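Local coordinates for VIN1 (Oscarella pearsei, PDB 6BFI), which binds actin filaments and may play a role in cell-cell adhesion, as a sponge member of the vinculin/alpha-catenin family, at residues 474-477 against 478-482; 669-672 against 673-677; 81-84 against 85-88; 576-579 against 580-583. All coordinates share one frame; numbering follows the deposited sequence.

All four contacts are roughly two-turn stretches of alpha-helix inside one all-helical chain, each tied by i to i+4 backbone hydrogen bonds and told apart by the side chains that ride on them. Contacts 1 and 2 sit nearer the middle, each about 24 Å from the chain's centre on opposite sides of it; contacts 3 and 4 lie far out, about 44 and 46 Å away, with centres about 88 Å apart. No two share a helix. Contact 1 buries a tryptophan and places lysines among acidic neighbours. Contact 2 packs small alanines beside histidines. Contact 3 sets an amide against a phenyl ring, and contact 4 passes a lysine chain across a valine, both on partly exposed helix surface.

Contact 1 (474-477 against 478-482); sequences TVKE and KWLEA
Lys478 N donates to Thr474 O at 2.9 Å, the first of four i to i+4 bonds that run through these two turns. Trp479 N follows onto Val475 O with an N-H...O angle of 166°, then Leu480 N onto Lys476 O, and Glu481 N onto Glu477 O, where the donor stands 35° off the carbonyl plane. Packing is close here: Leu480 CG lies 3.3 Å from Lys476 O, and the Leu480 CD1 methyl comes to 4.4 Å from Lys476 CG, a loose aliphatic touch one turn apart. The segments belong to helix 466-493, one rod of the helical bundles that build vinculin-family proteins. Its buried side carries Trp479, whose CG is swung anti to the backbone N (chi1 -173°), sending the indole away from residues 474-477 to meet Phe410 and helix 432-449; Leu480 CD2 lies in the indole plane, at its edge. Lys476 runs outward to a salt bridge with Glu387 on helix 381-390. On another flank, the first torsion of Lys478 keeps its CG 3.5 Å from Thr474 O, and a bend at chi2 turns the rest of the chain, which touches Glu200 of helix 185-215. Thr474 OG1 is hydrogen-bonded to Asp470 O, one turn earlier.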
# COMPACT_ATOMS: atom_id res chain seq x y z
N THR A 474 13.30 -24.71 11.37
CA THR A 474 12.08 -23.93 11.30
C THR A 474 12.38 -22.45 11.11
O THR A 474 11.78 -21.78 10.26
CB THR A 474 11.24 -24.15 12.56
OG1 THR A 474 10.90 -25.54 12.67
CG2 THR A 474 9.98 -23.32 12.51
N VAL A 475 13.31 -21.91 11.91
CA VAL A 475 13.70 -20.51 11.76
C VAL A 475 14.28 -20.27 10.38
O VAL A 475 14.02 -19.23 9.75
CB VAL A 475 14.69 -20.11 12.87
CG1 VAL A 475 15.16 -18.68 12.68
CG2 VAL A 475 14.05 -20.28 14.24
N LYS A 476 15.05 -21.23 9.86
CA LYS A 476 15.58 -21.11 8.51
C LYS A 476 14.47 -20.98 7.49
O LYS A 476 14.56 -20.17 6.56
CB LYS A 476 16.47 -22.32 8.19
CG LYS A 476 17.18 -22.22 6.85
CD LYS A 476 17.97 -23.48 6.51
CE LYS A 476 17.04 -24.63 6.16
NZ LYS A 476 17.79 -25.79 5.58
N GLU A 477 13.40 -21.78 7.64
CA GLU A 477 12.30 -21.70 6.68
C GLU A 477 11.50 -20.41 6.84
O GLU A 477 10.94 -19.92 5.86
CB GLU A 477 11.40 -22.92 6.82
CG GLU A 477 12.11 -24.23 6.49
CD GLU A 477 11.26 -25.45 6.79
OE1 GLU A 477 10.90 -26.18 5.84
OE2 GLU A 477 10.95 -25.67 7.98
N LYS A 478 11.43 -19.86 8.05
CA LYS A 478 10.80 -18.55 8.21
C LYS A 478 11.60 -17.47 7.50
O LYS A 478 11.03 -16.62 6.80
CB LYS A 478 10.63 -18.21 9.69
CG LYS A 478 9.60 -19.07 10.39
CD LYS A 478 8.24 -18.94 9.73
CE LYS A 478 7.32 -20.07 10.12
NZ LYS A 478 6.00 -19.97 9.44
N TRP A 479 12.93 -17.50 7.66
CA TRP A 479 13.77 -16.52 6.97
C TRP A 479 13.65 -16.68 5.46
O TRP A 479 13.56 -15.68 4.73
CB TRP A 479 15.22 -16.66 7.41
CG TRP A 479 16.12 -15.58 6.86
CD1 TRP A 479 16.51 -14.44 7.49
CD2 TRP A 479 16.71 -15.55 5.55
NE1 TRP A 479 17.32 -13.69 6.66
CE2 TRP A 479 17.46 -14.35 5.46
CE3 TRP A 479 16.69 -16.41 4.45
CZ2 TRP A 479 18.17 -14.00 4.32
CZ3 TRP A 479 17.40 -16.06 3.32
CH2 TRP A 479 18.13 -14.86 3.26
N LEU A 480 13.65 -17.92 4.97
CA LEU A 480 13.53 -18.14 3.53
C LEU A 480 12.18 -17.68 3.01
O LEU A 480 12.08 -17.16 1.89
CB LEU A 480 13.76 -19.62 3.20
CG LEU A 480 15.20 -20.12 3.28
CD1 LEU A 480 15.28 -21.61 2.96
CD2 LEU A 480 16.10 -19.32 2.36
N GLU A 481 11.12 -17.87 3.79
CA GLU A 481 9.80 -17.42 3.37
C GLU A 481 9.75 -15.90 3.27
O GLU A 481 9.35 -15.35 2.23
CB GLU A 481 8.73 -17.93 4.34
CG GLU A 481 7.36 -17.31 4.13
CD GLU A 481 6.92 -16.47 5.32
OE1 GLU A 481 7.21 -16.86 6.47
OE2 GLU A 481 6.27 -15.42 5.10
N ALA A 482 10.16 -15.20 4.33
CA ALA A 482 10.15 -13.74 4.30
C ALA A 482 11.03 -13.20 3.18
O ALA A 482 10.63 -12.29 2.45
CB ALA A 482 10.59 -13.19 5.65

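Contact 2 (669-672 against 673-677); sequences PIHH and AAASV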
# COMPACT_ATOMS: atom_id res chain seq x y z
N PRO A 669 -10.52 25.19 3.08
CA PRO A 669 -9.76 23.95 2.80
C PRO A 669 -10.41 23.08 1.74
O PRO A 669 -9.72 22.54 0.86
CB PRO A 669 -9.72 23.25 4.16
CG PRO A 669 -10.05 24.31 5.17
CD PRO A 669 -10.98 25.25 4.48
N ILE A 670 -11.74 22.94 1.80
CA ILE A 670 -12.45 22.15 0.80
C ILE A 670 -12.21 22.72 -0.59
O ILE A 670 -11.99 21.98 -1.56
CB ILE A 670 -13.95 22.10 1.14
CG1 ILE A 670 -14.17 21.48 2.52
CG2 ILE A 670 -14.72 21.32 0.08
CD1 ILE A 670 -15.62 21.47 2.97
N HIS A 671 -12.24 24.05 -0.72
CA HIS A 671 -12.01 24.69 -2.01
C HIS A 671 -10.60 24.42 -2.50
O HIS A 671 -10.38 24.23 -3.70
CB HIS A 671 -12.27 26.19 -1.91
CG HIS A 671 -12.23 26.90 -3.23
ND1 HIS A 671 -11.07 27.11 -3.93
CD2 HIS A 671 -13.22 27.45 -3.97
CE1 HIS A 671 -11.34 27.76 -5.05
NE2 HIS A 671 -12.64 27.98 -5.10
N HIS A 672 -9.62 24.41 -1.60
CA HIS A 672 -8.25 24.11 -2.00
C HIS A 672 -8.13 22.68 -2.52
O HIS A 672 -7.48 22.44 -3.55
CB HIS A 672 -7.29 24.35 -0.84
CG HIS A 672 -6.91 25.78 -0.66
ND1 HIS A 672 -5.67 26.27 -1.01
CD2 HIS A 672 -7.60 26.84 -0.17
CE1 HIS A 672 -5.61 27.56 -0.73
NE2 HIS A 672 -6.78 27.93 -0.23
N ALA A 673 -8.74 21.71 -1.82
CA ALA A 673 -8.68 20.33 -2.29
C ALA A 673 -9.36 20.18 -3.65
O ALA A 673 -8.83 19.54 -4.57
CB ALA A 673 -9.31 19.40 -1.26
N ALA A 674 -10.55 20.78 -3.79
CA ALA A 674 -11.24 20.77 -5.07
C ALA A 674 -10.42 21.44 -6.16
O ALA A 674 -10.50 21.05 -7.33
CB ALA A 674 -12.61 21.44 -4.94
N ALA A 675 -9.62 22.45 -5.81
CA ALA A 675 -8.76 23.11 -6.78
C ALA A 675 -7.58 22.25 -7.19
O ALA A 675 -7.16 22.29 -8.35
CB ALA A 675 -8.26 24.44 -6.22
N SER A 676 -7.03 21.45 -6.26
CA SER A 676 -5.99 20.51 -6.63
C SER A 676 -6.53 19.44 -7.57
O SER A 676 -5.85 19.05 -8.53
CB SER A 676 -5.38 19.86 -5.39
OG SER A 676 -6.31 19.01 -4.75
N VAL A 677 -7.75 18.97 -7.33
CA VAL A 677 -8.34 17.98 -8.23
C VAL A 677 -8.62 18.61 -9.60
O VAL A 677 -8.23 18.06 -10.64
CB VAL A 677 -9.62 17.39 -7.62
CG1 VAL A 677 -10.41 16.65 -8.67
CG2 VAL A 677 -9.26 16.46 -6.48
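His671 and Ala675 meet one turn apart: Ala675 CB sits 3.3 Å from His671 O and reaches 4.5 Å from His671 ND1, approaching the imidazole obliquely. The same methyl lies 3.4 Å from His672 O, so that it sits over both carbonyl oxygens, while Ala674 CB rests 3.5 Å from Ile670 O. Beneath these methyls run the helical bonds, Ala673 N to Pro669 O, Ala674 N to Ile670 O at a nearly straight 172°, Ala675 N to His671 O, bent to 139°, and Ser676 N to His672 O. Ala673 O takes two donors. Val677 N reaches it at 3.0 Å, and Ser676 OG at 2.6 Å; chi1 of 68° puts OG between backbone N and carbonyl carbon, facing the carbonyl of Ala673. An alanine in place of Ser676 would remove that hydroxyl and would probably leave Ala673 O with the Val677 amide alone of these two donors. Farther out, helix 669-682 begins here with Pro669 and packs against helices 690-710 and 786-817 in a vinculin-family helical bundle. Ile670 touches both, Ala673 meets Met804, His671 lies against Met657 and Leu658, and Ala675 also touches Leu658. His672 NE2 is hydrogen-bonded to Pro663 O in the preceding loop. The Ser676 hydroxyl and His672 NE2 thus both bond to main-chain carbonyls, while the methyls make apolar contacts.

Contact 3 (81-84 against 85-88); sequences VQQA and AVFL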
# COMPACT_ATOMS: atom_id res chain seq x y z
N VAL A 81 -31.57 10.86 22.79
CA VAL A 81 -32.08 10.66 21.43
C VAL A 81 -33.60 10.70 21.41
O VAL A 81 -34.21 11.22 20.46
CB VAL A 81 -31.52 9.35 20.84
CG1 VAL A 81 -31.99 8.14 21.64
CG2 VAL A 81 -31.90 9.21 19.38
N GLN A 82 -34.26 10.19 22.46
CA GLN A 82 -35.71 10.29 22.51
C GLN A 82 -36.16 11.75 22.59
O GLN A 82 -37.16 12.13 21.98
CB GLN A 82 -36.26 9.49 23.70
CG GLN A 82 -36.32 7.99 23.44
CD GLN A 82 -36.96 7.22 24.57
OE1 GLN A 82 -36.36 7.05 25.64
NE2 GLN A 82 -38.18 6.74 24.35
N GLN A 83 -35.42 12.57 23.34
CA GLN A 83 -35.74 13.99 23.40
C GLN A 83 -35.58 14.65 22.04
O GLN A 83 -36.37 15.53 21.67
CB GLN A 83 -34.86 14.69 24.45
CG GLN A 83 -35.22 16.14 24.67
CD GLN A 83 -36.69 16.33 25.02
OE1 GLN A 83 -37.14 15.92 26.09
NE2 GLN A 83 -37.43 16.95 24.12
N ALA A 84 -34.56 14.24 21.27
CA ALA A 84 -34.40 14.78 19.92
C ALA A 84 -35.58 14.40 19.03
O ALA A 84 -36.08 15.23 18.25
CB ALA A 84 -33.09 14.29 19.31
N ALA A 85 -36.05 13.15 19.14
CA ALA A 85 -37.26 12.76 18.41
C ALA A 85 -38.45 13.62 18.81
O ALA A 85 -39.25 14.02 17.95
CB ALA A 85 -37.56 11.28 18.64
N VAL A 86 -38.58 13.92 20.10
CA VAL A 86 -39.64 14.83 20.55
C VAL A 86 -39.50 16.19 19.88
O VAL A 86 -40.49 16.79 19.45
CB VAL A 86 -39.63 14.95 22.09
CG1 VAL A 86 -40.66 15.99 22.54
CG2 VAL A 86 -39.90 13.60 22.73
N PHE A 87 -38.26 16.69 19.78
CA PHE A 87 -38.03 17.95 19.09
C PHE A 87 -38.50 17.88 17.64
O PHE A 87 -39.02 18.86 17.10
CB PHE A 87 -36.55 18.33 19.14
CG PHE A 87 -36.14 19.00 20.42
CD1 PHE A 87 -37.01 19.07 21.49
CD2 PHE A 87 -34.89 19.58 20.54
CE1 PHE A 87 -36.64 19.69 22.67
CE2 PHE A 87 -34.51 20.20 21.71
CZ PHE A 87 -35.38 20.26 22.78
N LEU A 88 -38.33 16.72 17.00
CA LEU A 88 -38.84 16.58 15.63
C LEU A 88 -40.36 16.62 15.60
O LEU A 88 -40.95 17.23 14.70
CB LEU A 88 -38.32 15.29 15.00
CG LEU A 88 -36.86 15.31 14.56
CD1 LEU A 88 -36.58 14.15 13.62
CD2 LEU A 88 -36.49 16.64 13.92
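Gln83 lays its amide beside the ring of Phe87, one turn on, with NE2 3.2 Å from Phe87 CE1 and 3.4 Å from Phe87 CD1. Amide and ring planes are 58° apart, and the approach to the ring is oblique. A bend at chi2 (54°) turns the glutamine forward along the helix, toward Phe87, and the same NE2 also stands 3.6 Å from Val86 CB. This is the exposed flank, where Gln82, Gln83 and Val86 are turned largely to solvent. The opposite character belongs to the buried residues Val81, Ala84 and Leu88 of helix 68-97. Ala84 packs on Val115 of helix 102-145; Val81 reaches both that helix and Val51 of helix 41-59, while Leu88 meets Val44 and Val47, the side-by-side helix packing of a vinculin-type bundle. Backbone bonds run along both flanks: Phe87 N to Gln83 O at 2.9 Å and Leu88 N to Ala84 O at 3.0 Å, with Phe87 CB pressed 3.3 Å from Ala84 O. Phe87 lies at the border, its ring in a cation-pi contact with Lys107 and touching Asp110. A serine in its place would lose the ring, and would probably leave Lys107 without its pi partner and the Gln83 amide freer to turn. The phenyl's tie to Lys107 is probably largely electrostatic, whereas the Gln83 amide meets it by close packing.

Contact 4 (576-579 against 580-583); sequences VIEA and KAVV
Lys580 N donates to Val576 O at 2.9 Å and a nearly straight 170°, the most regular bond of this stretch. Ala581 N follows onto Ile577 O, and Ala579 O is gripped twice: Val583 N donates to it at 3.0 Å, lying in the carbonyl plane, and Val582 N adds a weak i to i+3 bond with an N-H...O angle of only 121°. The Val582 amide is therefore shared, since it also gives its i to i+4 bond to Glu578 O. Methyls crowd the same carbonyls. Val583 CG1 comes to 3.1 Å from Ala579 O, with chi1 at -28°, well off a staggered position, and Val582 CG2 lies 3.2 Å from Glu578 O. All this is near the end of helix 572-584, a short helix of the all-helical vinculin fold; the shared amide is consistent with a slight tightening there, and Lys580 O is hydrogen-bonded to Thr584 OG1. The side-chain packing outside the backbone is mostly aliphatic. Lys580, fully extended beyond CG, runs back beside the preceding turn, its CG 3.4 Å from Val576 O and its CE 3.6 Å from Val576 CG1, the two chains slanting across one another. Its NZ is 4.1 Å from the same methyl, so the valine meets the lysine's hydrocarbon more closely than its charge. On the neighbouring faces, Val576 touches Ala535 and Val582 touches Leu527, both on helix 524-550. Val582 and Ala581 also pack on Ile591 of helix 589-615, where Glu578 lies against Lys594 and Ser598.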
# COMPACT_ATOMS: atom_id res chain seq x y z
N VAL A 576 25.20 -28.11 -15.91
CA VAL A 576 25.90 -28.34 -14.66
C VAL A 576 26.49 -29.75 -14.62
O VAL A 576 27.64 -29.94 -14.19
CB VAL A 576 24.95 -28.09 -13.47
CG1 VAL A 576 25.63 -28.47 -12.16
CG2 VAL A 576 24.52 -26.63 -13.44
N ILE A 577 25.73 -30.75 -15.06
CA ILE A 577 26.27 -32.11 -15.02
C ILE A 577 27.42 -32.27 -16.01
O ILE A 577 28.34 -33.05 -15.77
CB ILE A 577 25.16 -33.16 -15.26
CG1 ILE A 577 24.78 -33.25 -16.74
CG2 ILE A 577 23.93 -32.84 -14.41
CD1 ILE A 577 23.86 -34.40 -17.05
N GLU A 578 27.40 -31.51 -17.12
CA GLU A 578 28.55 -31.54 -18.02
C GLU A 578 29.76 -30.85 -17.39
O GLU A 578 30.89 -31.30 -17.57
CB GLU A 578 28.20 -30.88 -19.36
CG GLU A 578 27.18 -31.63 -20.20
CD GLU A 578 27.64 -33.02 -20.61
OE1 GLU A 578 28.86 -33.27 -20.66
OE2 GLU A 578 26.76 -33.87 -20.88
N ALA A 579 29.53 -29.78 -16.63
CA ALA A 579 30.63 -29.13 -15.91
C ALA A 579 31.27 -30.10 -14.92
O ALA A 579 32.50 -30.23 -14.87
CB ALA A 579 30.13 -27.87 -15.21
N LYS A 580 30.44 -30.79 -14.13
CA LYS A 580 30.97 -31.80 -13.21
C LYS A 580 31.70 -32.90 -13.98
O LYS A 580 32.72 -33.41 -13.52
CB LYS A 580 29.84 -32.39 -12.37
CG LYS A 580 29.14 -31.37 -11.48
CD LYS A 580 27.89 -31.96 -10.83
CE LYS A 580 27.19 -30.92 -9.95
NZ LYS A 580 25.91 -31.43 -9.41
N ALA A 581 31.19 -33.26 -15.16
CA ALA A 581 31.91 -34.20 -16.01
C ALA A 581 33.27 -33.66 -16.41
O ALA A 581 34.22 -34.43 -16.62
CB ALA A 581 31.08 -34.54 -17.25
N VAL A 582 33.41 -32.33 -16.53
CA VAL A 582 34.72 -31.76 -16.80
C VAL A 582 35.61 -31.87 -15.58
O VAL A 582 36.81 -32.16 -15.69
CB VAL A 582 34.60 -30.30 -17.28
CG1 VAL A 582 35.98 -29.72 -17.55
CG2 VAL A 582 33.75 -30.22 -18.53
N VAL A 583 35.06 -31.65 -14.38
CA VAL A 583 35.88 -31.81 -13.18
C VAL A 583 36.29 -33.26 -12.98
O VAL A 583 37.29 -33.54 -12.31
CB VAL A 583 35.18 -31.26 -11.92
CG1 VAL A 583 34.22 -30.15 -12.29
CG2 VAL A 583 34.47 -32.37 -11.15